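PDB 1TXD: Rho guanine nucleotide exchange factor 12 from Homo sapiens, which acts as a guanine nucleotide exchange factor for the GTPase RhoA, here represented by its tandem DH and PH domains. Local coordinates for residues Q52-E57 with S143-F148; D99-D104 with P191-K196; T169-L174 with F210-V215; V322-V327 with V359-I364. The protein carries 1 engineered substitution. All coordinates share one frame; numbering follows the deposited sequence.

Read from the N terminus, the chain first builds the helical DH domain and then the PH domain, and the four contacts follow that order. Contact 1 brings the end of helix 20-57 against helix 143-154, closing a loop of 85 residues, 64 of them helical. Contact 2 opens within that loop and closes beyond it, so the two cross; it joins the start of helix 102-109 to the start of helix 191-230. Contact 3 in turn crosses contact 2, joining helix 169-186 to a later part of helix 191-230. Contact 4 follows in series within the PH domain, where it joins strand 322-326 to helix 354-374, about 35 Å from contact 3 between centres.

Contact 1: residues Q52-E57 with S143-F148; sequences QRVSRE and SRFQTF
Phe-148 packs against Val-54 where two helices of the DH domain's helical bundle, 20-57 and 143-154, run roughly antiparallel, their local axes at 150°. Val-54 CB sits over one face of the ring in a CH-pi contact, 4.0 Å from the ring centroid and displaced toward the rim at CZ and CE2. The backbone shares in this packing, since Val-54 N lies 3.5 Å from Phe-148 CZ. Arg-53 approaches differently: its CB meets the ring edge in plane, 3.5 Å from Phe-148 CE1, while its guanidinium leads away from the contact. Glu-57 also comes to the edge, with OE2 3.3 Å from Phe-148 CD1 and its carboxylate plane 80° from that of the ring. Phe-148 reaches this position with CG anti to its backbone N (chi1 171°), and its side chain stands roughly perpendicular to that of Val-54.

Further out, the charge of Glu-57 is not paired directly with Arg-144, whose NH2 remains 5.9 Å from Glu-57 OE2. Helix 62-69 adds to the surroundings, Leu-65 and Phe-69 packing on Val-54 and Ile-68 on Phe-145. Between these last two, Val-54 CG2 touches the edge of the Phe-145 ring, 4.3 Å from CD1.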
# COMPACT_ATOMS: atom_id res chain seq x y z
N GLN A 52 5.91 -9.10 20.08
CA GLN A 52 5.98 -10.14 21.16
C GLN A 52 5.62 -9.51 22.52
O GLN A 52 4.75 -10.01 23.21
CB GLN A 52 7.33 -10.78 21.22
CG GLN A 52 7.73 -11.79 20.08
CD GLN A 52 6.71 -12.90 19.77
OE1 GLN A 52 6.24 -13.62 20.70
NE2 GLN A 52 6.44 -13.11 18.47
N ARG A 53 6.25 -8.41 22.89
CA ARG A 53 5.94 -7.69 24.14
C ARG A 53 4.46 -7.29 24.34
O ARG A 53 3.87 -7.57 25.37
CB ARG A 53 6.80 -6.43 24.26
CG ARG A 53 8.29 -6.70 24.45
CD ARG A 53 8.76 -6.40 25.87
NE ARG A 53 10.19 -6.54 26.03
CZ ARG A 53 10.84 -6.32 27.18
NH1 ARG A 53 10.18 -5.92 28.28
NH2 ARG A 53 12.17 -6.49 27.22
N VAL A 54 3.86 -6.62 23.35
CA VAL A 54 2.49 -6.18 23.49
C VAL A 54 1.52 -7.34 23.58
O VAL A 54 0.51 -7.26 24.25
CB VAL A 54 2.08 -5.27 22.28
CG1 VAL A 54 1.63 -6.08 21.10
CG2 VAL A 54 0.94 -4.37 22.70
N SER A 55 1.82 -8.40 22.87
CA SER A 55 0.99 -9.57 22.86
C SER A 55 1.07 -10.16 24.28
O SER A 55 0.05 -10.48 24.88
CB SER A 55 1.48 -10.53 21.75
OG SER A 55 0.87 -11.80 21.89
N ARG A 56 2.25 -10.20 24.86
CA ARG A 56 2.38 -10.71 26.23
C ARG A 56 1.66 -9.82 27.25
O ARG A 56 1.17 -10.32 28.23
CB ARG A 56 3.85 -10.84 26.64
CG ARG A 56 4.55 -12.10 26.10
CD ARG A 56 5.85 -12.44 26.83
NE ARG A 56 6.72 -11.27 27.07
CZ ARG A 56 7.68 -10.82 26.24
NH1 ARG A 56 7.96 -11.43 25.08
NH2 ARG A 56 8.37 -9.74 26.60
N GLU A 57 1.60 -8.51 27.01
CA GLU A 57 0.99 -7.62 28.00
C GLU A 57 -0.53 -7.69 27.88
O GLU A 57 -1.24 -7.35 28.80
CB GLU A 57 1.56 -6.18 27.89
CG GLU A 57 2.85 -6.05 28.72
CD GLU A 57 3.71 -4.81 28.47
OE1 GLU A 57 4.94 -4.92 28.66
OE2 GLU A 57 3.20 -3.73 28.07
N SER A 143 -4.57 4.72 26.97
CA SER A 143 -3.37 5.04 27.71
C SER A 143 -2.34 3.91 27.81
O SER A 143 -1.16 4.17 27.76
CB SER A 143 -3.72 5.48 29.14
OG SER A 143 -4.16 6.79 29.03
N ARG A 144 -2.80 2.69 28.01
CA ARG A 144 -1.89 1.58 28.22
C ARG A 144 -1.08 1.27 26.97
O ARG A 144 0.08 0.86 27.07
CB ARG A 144 -2.63 0.34 28.66
CG ARG A 144 -3.70 0.60 29.67
CD ARG A 144 -4.14 -0.61 30.44
NE ARG A 144 -3.04 -1.49 30.80
CZ ARG A 144 -2.99 -2.81 30.55
NH1 ARG A 144 -4.00 -3.43 29.90
NH2 ARG A 144 -1.94 -3.52 30.95
N PHE A 145 -1.67 1.53 25.79
CA PHE A 145 -0.98 1.26 24.55
C PHE A 145 -0.10 2.46 24.17
O PHE A 145 0.99 2.30 23.61
CB PHE A 145 -1.98 0.98 23.44
CG PHE A 145 -1.35 0.75 22.10
CD1 PHE A 145 -0.75 -0.46 21.82
CD2 PHE A 145 -1.34 1.74 21.15
CE1 PHE A 145 -0.16 -0.70 20.60
CE2 PHE A 145 -0.77 1.51 19.93
CZ PHE A 145 -0.17 0.28 19.64
N GLN A 146 -0.58 3.67 24.45
CA GLN A 146 0.29 4.84 24.30
C GLN A 146 1.57 4.65 25.14
O GLN A 146 2.70 4.88 24.67
CB GLN A 146 -0.43 6.14 24.67
CG GLN A 146 0.15 7.37 24.00
CD GLN A 146 1.39 7.88 24.71
OE1 GLN A 146 1.55 7.62 25.89
NE2 GLN A 146 2.31 8.51 23.98
N THR A 147 1.39 4.23 26.39
CA THR A 147 2.54 4.01 27.26
C THR A 147 3.44 2.96 26.66
O THR A 147 4.63 3.18 26.47
CB THR A 147 2.10 3.58 28.68
OG1 THR A 147 1.37 4.63 29.31
CG2 THR A 147 3.32 3.41 29.63
N PHE A 148 2.86 1.82 26.34
CA PHE A 148 3.63 0.71 25.74
C PHE A 148 4.46 1.16 24.56
O PHE A 148 5.62 0.89 24.54
CB PHE A 148 2.76 -0.47 25.33
CG PHE A 148 3.54 -1.50 24.53
CD1 PHE A 148 4.24 -2.51 25.17
CD2 PHE A 148 3.67 -1.38 23.19
CE1 PHE A 148 4.99 -3.42 24.48
CE2 PHE A 148 4.42 -2.29 22.47
CZ PHE A 148 5.09 -3.32 23.14

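Contact 2: residues D99-D104 with P191-K196; sequences DQIGED and PTEREK
Glu-193 reaches from helix 191-230 to Ile-101 and Gly-102 at the start of helix 102-109, where its carboxylate makes the hydrogen bonds. Its CB and CG pass Gln-100 OE1, an oxygen that is itself hydrogen-bonded to Trp-190 NE1. CG stands anti to the backbone N (chi1 165°), and a bend at chi2 of 75° then directs CD toward the facing backbone. At the tip, OE1 takes two N-H groups on its syn side: Ile-101 N at 2.8 Å, almost straight at 171°, and Gly-102 N at 3.1 Å. OE2 receives a weak bond from Gly-102 N. A water also donates to OE2, and this water accepts the N-H of Glu-103.

An alanine in place of Glu-193 would probably leave the N-H groups of Ile-101 and Gly-102 without their carboxylate partner and the bridging water less firmly held. Gly-102 has no side chain to push Lys-196 CB or the carboxylate away, so its CA comes within 4.8 Å of Lys-196 CA. Beyond this, Lys-196 NZ forms a salt bridge of 2.8 Å with Glu-103 OE1, nearly in line with the C-O bond. The Glu-193 carboxylate thus takes the first N-H groups of helix 102-109, whose N-cap residue is Ile-101, a helix-end interaction between two members of the DH helical bundle.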
# COMPACT_ATOMS: atom_id res chain seq x y z
N ASP A 99 30.47 -18.91 -6.58
CA ASP A 99 30.50 -19.20 -8.01
C ASP A 99 29.16 -18.82 -8.62
O ASP A 99 28.77 -17.65 -8.49
CB ASP A 99 30.92 -20.66 -8.27
CG ASP A 99 32.38 -20.92 -7.89
OD1 ASP A 99 33.28 -20.10 -8.26
OD2 ASP A 99 32.72 -21.93 -7.22
N GLN A 100 28.45 -19.78 -9.20
CA GLN A 100 27.24 -19.54 -9.96
C GLN A 100 26.11 -19.29 -8.98
O GLN A 100 26.08 -19.93 -7.94
CB GLN A 100 26.86 -20.78 -10.79
CG GLN A 100 28.00 -21.45 -11.54
CD GLN A 100 28.69 -20.49 -12.49
OE1 GLN A 100 28.02 -19.83 -13.28
NE2 GLN A 100 30.01 -20.38 -12.40
N ILE A 101 25.21 -18.38 -9.32
CA ILE A 101 24.09 -18.00 -8.44
C ILE A 101 22.73 -17.82 -9.12
O ILE A 101 21.71 -17.77 -8.45
CB ILE A 101 24.46 -16.74 -7.64
CG1 ILE A 101 23.84 -16.80 -6.26
CG2 ILE A 101 24.01 -15.45 -8.37
CD1 ILE A 101 23.71 -15.49 -5.62
N GLY A 102 22.70 -17.75 -10.45
CA GLY A 102 21.47 -17.54 -11.18
C GLY A 102 20.39 -18.50 -10.73
O GLY A 102 19.25 -18.10 -10.51
N GLU A 103 20.76 -19.76 -10.56
CA GLU A 103 19.79 -20.80 -10.29
C GLU A 103 19.19 -20.61 -8.91
O GLU A 103 18.00 -20.85 -8.70
CB GLU A 103 20.43 -22.19 -10.44
CG GLU A 103 19.43 -23.30 -10.73
CD GLU A 103 18.69 -23.13 -12.06
OE1 GLU A 103 19.37 -23.07 -13.12
OE2 GLU A 103 17.44 -23.05 -12.04
N ASP A 104 20.01 -20.16 -7.97
CA ASP A 104 19.54 -19.86 -6.62
C ASP A 104 18.56 -18.69 -6.65
O ASP A 104 17.52 -18.75 -6.07
CB ASP A 104 20.70 -19.56 -5.68
CG ASP A 104 21.73 -20.63 -5.71
OD1 ASP A 104 21.39 -21.80 -5.43
OD2 ASP A 104 22.91 -20.40 -6.04
N PRO A 191 27.01 -16.04 -20.60
CA PRO A 191 25.63 -15.71 -20.98
C PRO A 191 24.53 -16.53 -20.31
O PRO A 191 23.47 -15.98 -20.07
CB PRO A 191 25.61 -15.98 -22.50
CG PRO A 191 27.01 -15.99 -22.90
CD PRO A 191 27.77 -16.57 -21.75
N THR A 192 24.78 -17.82 -20.04
CA THR A 192 23.76 -18.71 -19.49
C THR A 192 23.47 -18.33 -18.04
O THR A 192 22.32 -18.37 -17.57
CB THR A 192 24.22 -20.19 -19.64
OG1 THR A 192 24.38 -20.51 -21.03
CG2 THR A 192 23.16 -21.18 -19.18
N GLU A 193 24.53 -17.91 -17.34
CA GLU A 193 24.42 -17.47 -15.96
C GLU A 193 23.75 -16.11 -15.88
O GLU A 193 22.85 -15.91 -15.05
CB GLU A 193 25.79 -17.44 -15.28
CG GLU A 193 25.85 -16.68 -13.97
CD GLU A 193 25.23 -17.43 -12.81
OE1 GLU A 193 25.37 -16.93 -11.68
OE2 GLU A 193 24.62 -18.51 -13.03
N ARG A 194 24.17 -15.20 -16.75
CA ARG A 194 23.61 -13.85 -16.81
C ARG A 194 22.13 -13.86 -17.18
O ARG A 194 21.36 -13.11 -16.60
CB ARG A 194 24.35 -12.95 -17.79
CG ARG A 194 23.74 -11.54 -17.99
CD ARG A 194 23.98 -10.93 -19.37
NE ARG A 194 25.26 -10.23 -19.41
CZ ARG A 194 26.30 -10.53 -20.21
NH1 ARG A 194 26.25 -11.53 -21.11
NH2 ARG A 194 27.41 -9.80 -20.14
N GLU A 195 21.74 -14.71 -18.13
CA GLU A 195 20.33 -14.79 -18.51
C GLU A 195 19.41 -15.16 -17.33
O GLU A 195 18.29 -14.69 -17.27
CB GLU A 195 20.11 -15.77 -19.66
CG GLU A 195 19.14 -15.28 -20.74
CD GLU A 195 19.14 -13.76 -20.93
OE1 GLU A 195 20.13 -13.20 -21.45
OE2 GLU A 195 18.14 -13.11 -20.54
N LYS A 196 19.89 -16.01 -16.45
CA LYS A 196 19.16 -16.47 -15.30
C LYS A 196 19.02 -15.33 -14.29
O LYS A 196 17.93 -15.15 -13.68
CB LYS A 196 19.89 -17.62 -14.63
CG LYS A 196 19.76 -18.93 -15.38
CD LYS A 196 20.86 -19.89 -14.97
CE LYS A 196 20.94 -21.08 -15.93
NZ LYS A 196 21.14 -22.35 -15.19
O HOH W 1 23.34 -20.72 -11.81

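Contact 3: residues T169-L174 with F210-V215; sequences TQMQRL and FVNQAV. Engineered in segment 210-215: Phe-210 (natural residue Tyr).
Met-171 turns toward Val-211 through three torsions: CG is anti to the backbone N (chi1 177°), a bend at chi2 of 78° places SD, and a second bend at chi3 places CE. The sulphur and methyl touch three residues of helix 191-230. SD is 4.0 Å from Val-211 CG1 and 4.1 Å from Val-215 CG2, two side chains one helical turn apart. The Met-171 and Val-211 side chains run alongside each other in opposite senses, whereas Met-171 crosses Asn-212 at about a right angle. There the methyl group comes close to the amide oxygen, with CE 3.1 Å from Asn-212 OD1.

One turn on from Met-171, Leu-174 meets the other branch of the same valine: its CD2 lies 3.7 Å from Val-211 CG2, so that the valine is held between the two. An alanine at Met-171 would probably open a gap beside Val-211 CG1 and Val-215 CG2 and leave the Asn-212 amide without the methyl against it. Ala-121 of helix 112-126 also packs on Leu-174. On the far side of helix 169-186, Arg-173 forms a salt bridge with Glu-36 of helix 20-57. With local axes at 142° and 11.3 Å apart, helices 169-186 and 191-230 meet here by side-chain packing alone, as neighbouring members of the elongated helical bundle that forms the DH domain.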
# COMPACT_ATOMS: atom_id res chain seq x y z
N THR A 169 9.46 -0.84 6.35
CA THR A 169 10.72 -1.42 5.92
C THR A 169 10.48 -2.60 4.99
O THR A 169 11.30 -2.76 4.04
CB THR A 169 11.64 -1.84 7.06
OG1 THR A 169 10.94 -2.68 7.99
CG2 THR A 169 12.07 -0.61 7.86
N GLN A 170 9.37 -3.37 5.17
CA GLN A 170 9.07 -4.45 4.23
C GLN A 170 8.86 -3.95 2.78
O GLN A 170 9.49 -4.46 1.84
CB GLN A 170 7.83 -5.20 4.63
CG GLN A 170 7.62 -6.43 3.80
CD GLN A 170 8.79 -7.50 3.95
OE1 GLN A 170 9.59 -7.49 4.92
NE2 GLN A 170 8.85 -8.41 2.98
N MET A 171 8.01 -2.95 2.58
CA MET A 171 7.79 -2.42 1.22
C MET A 171 9.12 -1.95 0.66
O MET A 171 9.40 -2.21 -0.51
CB MET A 171 6.74 -1.30 1.24
CG MET A 171 6.44 -0.58 -0.11
SD MET A 171 5.36 -1.56 -1.21
CE MET A 171 6.51 -2.06 -2.39
N GLN A 172 9.95 -1.27 1.46
CA GLN A 172 11.16 -0.65 0.90
C GLN A 172 12.09 -1.75 0.35
O GLN A 172 12.64 -1.63 -0.73
CB GLN A 172 11.92 0.23 1.92
CG GLN A 172 13.14 1.01 1.27
CD GLN A 172 12.72 2.07 0.21
OE1 GLN A 172 11.52 2.31 0.00
NE2 GLN A 172 13.72 2.72 -0.44
N ARG A 173 12.24 -2.81 1.13
CA ARG A 173 13.02 -3.97 0.78
C ARG A 173 12.65 -4.54 -0.58
O ARG A 173 13.51 -4.87 -1.42
CB ARG A 173 12.93 -5.05 1.90
CG ARG A 173 13.83 -6.27 1.62
CD ARG A 173 15.29 -5.90 1.32
NE ARG A 173 16.16 -7.08 1.24
CZ ARG A 173 17.42 -7.03 0.79
NH1 ARG A 173 17.94 -5.89 0.51
NH2 ARG A 173 18.19 -8.12 0.67
N LEU A 174 11.37 -4.63 -0.83
CA LEU A 174 10.89 -5.17 -2.06
C LEU A 174 11.22 -4.24 -3.24
O LEU A 174 11.37 -4.73 -4.32
CB LEU A 174 9.41 -5.42 -1.98
CG LEU A 174 8.99 -6.86 -1.83
CD1 LEU A 174 9.38 -7.36 -0.46
CD2 LEU A 174 7.54 -6.86 -1.96
N PHE A 210 3.04 -6.55 -8.23
CA PHE A 210 1.88 -7.23 -7.62
C PHE A 210 1.68 -6.67 -6.23
O PHE A 210 0.58 -6.49 -5.76
CB PHE A 210 2.15 -8.75 -7.52
CG PHE A 210 1.03 -9.57 -6.86
CD1 PHE A 210 1.04 -9.84 -5.50
CD2 PHE A 210 -0.01 -10.11 -7.63
CE1 PHE A 210 0.02 -10.63 -4.89
CE2 PHE A 210 -1.03 -10.89 -7.05
CZ PHE A 210 -1.01 -11.14 -5.66
N VAL A 211 2.78 -6.43 -5.53
CA VAL A 211 2.65 -5.87 -4.21
C VAL A 211 2.15 -4.44 -4.31
O VAL A 211 1.16 -4.09 -3.69
CB VAL A 211 3.90 -5.98 -3.45
CG1 VAL A 211 3.81 -5.12 -2.14
CG2 VAL A 211 4.10 -7.44 -3.13
N ASN A 212 2.78 -3.63 -5.14
CA ASN A 212 2.33 -2.25 -5.37
C ASN A 212 0.86 -2.08 -5.73
O ASN A 212 0.27 -1.05 -5.44
CB ASN A 212 3.18 -1.54 -6.45
CG ASN A 212 4.50 -1.00 -5.90
OD1 ASN A 212 4.70 -0.90 -4.68
ND2 ASN A 212 5.42 -0.69 -6.81
N GLN A 213 0.29 -3.06 -6.42
CA GLN A 213 -1.07 -2.91 -6.94
C GLN A 213 -2.04 -3.21 -5.78
O GLN A 213 -3.06 -2.57 -5.62
CB GLN A 213 -1.25 -3.83 -8.16
CG GLN A 213 -2.55 -3.76 -8.92
CD GLN A 213 -3.11 -2.35 -9.04
OE1 GLN A 213 -2.48 -1.49 -9.65
NE2 GLN A 213 -4.29 -2.12 -8.44
N ALA A 214 -1.67 -4.17 -4.96
CA ALA A 214 -2.42 -4.50 -3.77
C ALA A 214 -2.40 -3.31 -2.83
O ALA A 214 -3.38 -3.06 -2.15
CB ALA A 214 -1.81 -5.75 -3.08
N VAL A 215 -1.29 -2.58 -2.78
CA VAL A 215 -1.13 -1.45 -1.87
C VAL A 215 -2.07 -0.36 -2.31
O VAL A 215 -2.83 0.14 -1.50
CB VAL A 215 0.39 -0.93 -1.77
CG1 VAL A 215 0.50 0.49 -1.17
CG2 VAL A 215 1.25 -1.90 -0.88

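Contact 4: residues V322-V327 with V359-I364; sequences VLVRQV and VWQDLI
The C-terminal helix of the PH domain, 354-374, packs against strand 322-326 chiefly through Ile-364 and Gln-361. Ile-364 CG2 lies 3.7 Å from Val-324 CG2, the two side chains standing nearly perpendicular. The same isoleucine methyl also reaches Val-322, whose CG1 is 4.2 Å away, so it touches two valines that both point toward the helix from alternate positions of the strand. Val-324 divides its branches between two partners. With CG1 anti to its backbone N (chi1 180°), that methyl meets the aliphatic part of Gln-361, 4.2 Å from CG, while CG2 is left to Ile-364.

A helix covering one end of a curled beta sandwich is the hallmark of the PH fold, and here strand and helix run nearly antiparallel, at 154°. The buried side of the helix continues with Trp-360, which packs on Leu-263, Leu-279 and Leu-284 of other strands; strand 322-326 itself is paired with strand 333-339.

Gln-361 extends beyond CG past Val-324, in the opposite direction to that side chain, and brings its amide near the strand backbone. NE2 stays 4.1 Å from Gln-326 N, a contact without a hydrogen bond. The side-chain OE1 of Gln-326 accepts a hydrogen bond from Lys-357 NZ of the same helix. Arg-325, directed away from the helix, bends at chi2, and its NH1 donates to the carbonyl of the preceding residue, Val-324 O, at 2.9 Å from above the carbonyl plane.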
# COMPACT_ATOMS: atom_id res chain seq x y z
N VAL A 322 -28.61 8.67 -13.89
CA VAL A 322 -27.96 9.95 -14.13
C VAL A 322 -27.73 10.23 -15.61
O VAL A 322 -27.41 9.33 -16.39
CB VAL A 322 -26.63 10.08 -13.37
CG1 VAL A 322 -25.86 11.32 -13.79
CG2 VAL A 322 -26.90 10.14 -11.89
N LEU A 323 -27.94 11.49 -15.97
CA LEU A 323 -27.47 12.07 -17.22
C LEU A 323 -26.66 13.30 -16.83
O LEU A 323 -27.01 14.02 -15.91
CB LEU A 323 -28.66 12.48 -18.11
CG LEU A 323 -29.34 11.36 -18.91
CD1 LEU A 323 -30.54 11.90 -19.67
CD2 LEU A 323 -28.35 10.69 -19.87
N VAL A 324 -25.56 13.52 -17.53
CA VAL A 324 -24.70 14.67 -17.24
C VAL A 324 -24.58 15.52 -18.50
O VAL A 324 -24.63 14.99 -19.60
CB VAL A 324 -23.31 14.22 -16.76
CG1 VAL A 324 -22.41 15.42 -16.46
CG2 VAL A 324 -23.45 13.35 -15.52
N ARG A 325 -24.44 16.83 -18.32
CA ARG A 325 -24.23 17.76 -19.42
C ARG A 325 -23.42 18.96 -18.92
O ARG A 325 -23.70 19.49 -17.86
CB ARG A 325 -25.57 18.27 -20.00
CG ARG A 325 -26.40 17.25 -20.81
CD ARG A 325 -25.70 16.69 -22.04
NE ARG A 325 -26.60 15.89 -22.90
CZ ARG A 325 -26.96 14.63 -22.66
NH1 ARG A 325 -26.53 13.97 -21.58
NH2 ARG A 325 -27.75 14.01 -23.52
N GLN A 326 -22.43 19.38 -19.71
CA GLN A 326 -21.71 20.62 -19.45
C GLN A 326 -22.69 21.80 -19.49
O GLN A 326 -23.77 21.70 -20.10
CB GLN A 326 -20.58 20.81 -20.47
CG GLN A 326 -19.47 21.77 -20.04
CD GLN A 326 -18.58 22.19 -21.20
OE1 GLN A 326 -17.55 21.57 -21.45
NE2 GLN A 326 -18.96 23.26 -21.89
N VAL A 327 -22.32 22.90 -18.84
CA VAL A 327 -23.14 24.11 -18.80
C VAL A 327 -22.51 25.23 -19.66
O VAL A 327 -21.37 25.64 -19.42
CB VAL A 327 -23.34 24.62 -17.34
CG1 VAL A 327 -24.45 25.66 -17.27
CG2 VAL A 327 -23.66 23.46 -16.40
N VAL A 359 -12.67 15.54 -16.07
CA VAL A 359 -12.47 14.26 -15.38
C VAL A 359 -13.78 13.84 -14.69
O VAL A 359 -14.24 12.71 -14.86
CB VAL A 359 -11.29 14.34 -14.39
CG1 VAL A 359 -11.26 13.14 -13.44
CG2 VAL A 359 -9.97 14.45 -15.14
N TRP A 360 -14.40 14.75 -13.94
CA TRP A 360 -15.65 14.44 -13.24
C TRP A 360 -16.71 13.96 -14.22
O TRP A 360 -17.36 12.94 -13.99
CB TRP A 360 -16.17 15.65 -12.45
CG TRP A 360 -15.63 15.78 -11.03
CD1 TRP A 360 -14.72 16.69 -10.59
CD2 TRP A 360 -16.01 15.01 -9.88
NE1 TRP A 360 -14.48 16.52 -9.25
CE2 TRP A 360 -15.26 15.49 -8.78
CE3 TRP A 360 -16.88 13.94 -9.66
CZ2 TRP A 360 -15.38 14.96 -7.50
CZ3 TRP A 360 -16.99 13.41 -8.38
CH2 TRP A 360 -16.25 13.92 -7.32
N GLN A 361 -16.89 14.70 -15.32
CA GLN A 361 -17.87 14.35 -16.33
C GLN A 361 -17.52 13.00 -16.93
O GLN A 361 -18.37 12.12 -17.02
CB GLN A 361 -17.97 15.40 -17.46
CG GLN A 361 -18.86 14.94 -18.64
CD GLN A 361 -19.25 16.07 -19.61
OE1 GLN A 361 -18.54 17.06 -19.73
NE2 GLN A 361 -20.36 15.89 -20.31
N ASP A 362 -16.27 12.83 -17.32
CA ASP A 362 -15.85 11.61 -18.01
C ASP A 362 -16.04 10.38 -17.13
O ASP A 362 -16.45 9.33 -17.62
CB ASP A 362 -14.39 11.71 -18.48
CG ASP A 362 -14.25 12.33 -19.87
OD1 ASP A 362 -15.16 13.06 -20.32
OD2 ASP A 362 -13.25 12.14 -20.60
N LEU A 363 -15.75 10.52 -15.84
CA LEU A 363 -15.82 9.40 -14.92
C LEU A 363 -17.24 9.09 -14.48
O LEU A 363 -17.62 7.93 -14.42
CB LEU A 363 -14.92 9.63 -13.71
CG LEU A 363 -13.43 9.62 -14.04
CD1 LEU A 363 -12.63 10.07 -12.82
CD2 LEU A 363 -12.97 8.23 -14.50
N ILE A 364 -18.04 10.12 -14.19
CA ILE A 364 -19.43 9.89 -13.80
C ILE A 364 -20.15 9.11 -14.90
O ILE A 364 -20.86 8.15 -14.63
CB ILE A 364 -20.17 11.21 -13.48
CG1 ILE A 364 -19.67 11.80 -12.17
CG2 ILE A 364 -21.68 10.98 -13.35
CD1 ILE A 364 -20.04 13.24 -11.98